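Local coordinates for BolA like protein (Arabidopsis thaliana, PDB 4PUG), which may act, alone or with glutaredoxins, as a redox-regulated transcriptional regulator or a factor in iron-sulfur cluster biogenesis, its glutaredoxin heterodimers binding a labile iron-sulfur cluster, at residues E12-E17 / V50-K55. Sequence-based numbering, arbitrary orientation.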
loop_
_atom_site.group_PDB
_atom_site.type_symbol
_atom_site.label_atom_id
_atom_site.label_comp_id
_atom_site.label_asym_id
_atom_site.label_seq_id
_atom_site.Cartn_x
_atom_site.Cartn_y
_atom_site.Cartn_z
ATOM N N GLU A 12 -8.686 -2.763 -1.114
ATOM C CA GLU A 12 -9.873 -3.098 -0.336
ATOM C C GLU A 12 -9.669 -2.750 1.130
ATOM O O GLU A 12 -10.472 -2.030 1.722
ATOM C CB GLU A 12 -10.225 -4.583 -0.486
ATOM C CG GLU A 12 -11.504 -5.004 0.240
ATOM C CD GLU A 12 -11.250 -5.517 1.651
ATOM O OE1 GLU A 12 -10.070 -5.653 2.031
ATOM O OE2 GLU A 12 -12.229 -5.790 2.378
ATOM N N LYS A 13 -8.582 -3.258 1.704
ATOM C CA LYS A 13 -8.255 -3.002 3.104
ATOM C C LYS A 13 -8.129 -1.515 3.428
ATOM O O LYS A 13 -8.789 -1.019 4.336
ATOM C CB LYS A 13 -6.971 -3.726 3.506
ATOM C CG LYS A 13 -6.637 -3.564 4.974
ATOM C CD LYS A 13 -6.393 -4.906 5.638
ATOM C CE LYS A 13 -6.405 -4.770 7.152
ATOM N NZ LYS A 13 -5.952 -6.015 7.834
ATOM N N LEU A 14 -7.287 -0.807 2.683
ATOM C CA LEU A 14 -7.065 0.617 2.936
ATOM C C LEU A 14 -8.335 1.446 2.766
ATOM O O LEU A 14 -8.660 2.273 3.622
ATOM C CB LEU A 14 -5.953 1.163 2.040
ATOM C CG LEU A 14 -4.567 0.574 2.294
ATOM C CD1 LEU A 14 -3.561 1.101 1.284
ATOM C CD2 LEU A 14 -4.116 0.873 3.717
ATOM N N GLN A 15 -9.052 1.219 1.670
ATOM C CA GLN A 15 -10.284 1.953 1.406
ATOM C C GLN A 15 -11.318 1.687 2.491
ATOM O O GLN A 15 -12.025 2.598 2.916
ATOM C CB GLN A 15 -10.853 1.588 0.036
ATOM C CG GLN A 15 -11.984 2.485 -0.409
ATOM C CD GLN A 15 -11.537 3.921 -0.609
ATOM O OE1 GLN A 15 -10.509 4.181 -1.235
ATOM N NE2 GLN A 15 -12.307 4.863 -0.075
ATOM N N LYS A 16 -11.399 0.440 2.945
ATOM C CA LYS A 16 -12.347 0.087 3.998
ATOM C C LYS A 16 -11.984 0.722 5.343
ATOM O O LYS A 16 -12.847 1.274 6.022
ATOM C CB LYS A 16 -12.489 -1.435 4.144
ATOM C CG LYS A 16 -13.471 -1.844 5.238
ATOM C CD LYS A 16 -13.935 -3.284 5.092
ATOM C CE LYS A 16 -12.858 -4.268 5.507
ATOM N NZ LYS A 16 -13.105 -4.811 6.872
ATOM N N GLU A 17 -10.712 0.657 5.722
ATOM C CA GLU A 17 -10.305 1.132 7.047
ATOM C C GLU A 17 -10.163 2.651 7.181
ATOM O O GLU A 17 -10.465 3.215 8.233
ATOM C CB GLU A 17 -9.025 0.430 7.517
ATOM C CG GLU A 17 -9.219 -1.045 7.831
ATOM C CD GLU A 17 -10.460 -1.298 8.666
ATOM O OE1 GLU A 17 -10.648 -0.595 9.682
ATOM O OE2 GLU A 17 -11.250 -2.194 8.299
ATOM N N VAL A 50 2.390 3.787 -2.105
ATOM C CA VAL A 50 1.004 4.022 -1.722
ATOM C C VAL A 50 0.803 5.446 -1.213
ATOM O O VAL A 50 1.479 5.892 -0.281
ATOM C CB VAL A 50 0.534 3.025 -0.641
ATOM C CG1 VAL A 50 -0.920 3.276 -0.280
ATOM C CG2 VAL A 50 0.724 1.590 -1.122
ATOM N N LYS A 51 -0.125 6.160 -1.841
ATOM C CA LYS A 51 -0.525 7.470 -1.354
ATOM C C LYS A 51 -1.958 7.408 -0.844
ATOM O O LYS A 51 -2.869 7.000 -1.564
ATOM C CB LYS A 51 -0.387 8.536 -2.440
ATOM C CG LYS A 51 -0.901 9.900 -1.999
ATOM C CD LYS A 51 -0.654 10.977 -3.039
ATOM C CE LYS A 51 -1.176 12.319 -2.544
ATOM N NZ LYS A 51 -0.344 13.463 -3.008
ATOM N N ILE A 52 -2.146 7.800 0.411
ATOM C CA ILE A 52 -3.458 7.768 1.038
ATOM C C ILE A 52 -3.831 9.143 1.582
ATOM O O ILE A 52 -3.180 9.662 2.491
ATOM C CB ILE A 52 -3.506 6.749 2.193
ATOM C CG1 ILE A 52 -2.889 5.418 1.761
ATOM C CG2 ILE A 52 -4.935 6.551 2.670
ATOM C CD1 ILE A 52 -2.637 4.458 2.906
ATOM N N VAL A 53 -4.879 9.730 1.013
ATOM C CA VAL A 53 -5.455 10.970 1.510
ATOM C C VAL A 53 -6.805 10.697 2.185
ATOM O O VAL A 53 -7.814 10.401 1.508
ATOM C CB VAL A 53 -5.622 12.013 0.389
ATOM C CG1 VAL A 53 -6.099 13.326 0.975
ATOM C CG2 VAL A 53 -4.300 12.207 -0.347
ATOM N N SER A 54 -6.795 10.812 3.514
ATOM C CA SER A 54 -7.908 10.433 4.376
ATOM C C SER A 54 -7.992 11.368 5.581
ATOM O O SER A 54 -6.967 11.871 6.048
ATOM C CB SER A 54 -7.701 9.004 4.877
ATOM O OG SER A 54 -8.371 8.796 6.103
ATOM N N LYS A 55 -9.203 11.569 6.099
ATOM C CA LYS A 55 -9.431 12.407 7.280
ATOM C C LYS A 55 -9.046 11.714 8.584
ATOM O O LYS A 55 -8.924 12.357 9.629
ATOM C CB LYS A 55 -10.902 12.821 7.364
ATOM C CG LYS A 55 -11.366 13.755 6.263
ATOM C CD LYS A 55 -12.884 13.850 6.234
ATOM C CE LYS A 55 -13.354 14.896 5.237
ATOM N NZ LYS A 55 -14.838 14.939 5.134
#
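Leu14 sends CG to the side of its backbone N, trans to the carbonyl carbon (chi1 -65°), and an extended second torsion carries CD1 out to meet Val50 and Ile52. Ile52 makes the matching choice from the strand: CG1 lies beside the backbone N (chi1 -47°), and an extended chi2 of 168° takes CD1 to the helix. Val50 needs a single torsion, which places CG1 trans to its N and within reach of the same leucine methyl.

The result is a small worked example of how one leucine of a helix meets two residues of a central strand. Its CD1 touches CG1 of Val50 at 3.8 Å and is equally close to Ile52 CD1, also at 3.8 Å. The second branch contributes as well, Leu14 CD2 standing 4.0 Å from Ile52 CD1, so the isoleucine methyl meets both ends of the leucine fork. The Leu14 and Ile52 side chains run nearly perpendicular to each other, whereas Val50 meets the leucine at a slant. Val50 and Ile52 both direct their CB toward the helix, since residues two apart on a strand share a face. No hydrogen bond joins the two segments; the contact is apolar and buried, and the CA atoms of Leu14 and Ile52, the nearest pair across it, are 8.2 Å apart.

Farther along, Ser54 OG hydrogen-bonds to Leu18 O, tying the end of helix 6-18 to the chain just beyond the strand. Strand 47-53 is the middle one of three, antiparallel to 22-27 and parallel to 83-89, and helix 6-18 packs against one face of this BolA-family sheet. Leu23 of strand 22-27 touches both Leu14 and Ile52, while Val69 brings helix 62-72 against Ile52, adding to the apolar layer between helices and sheet.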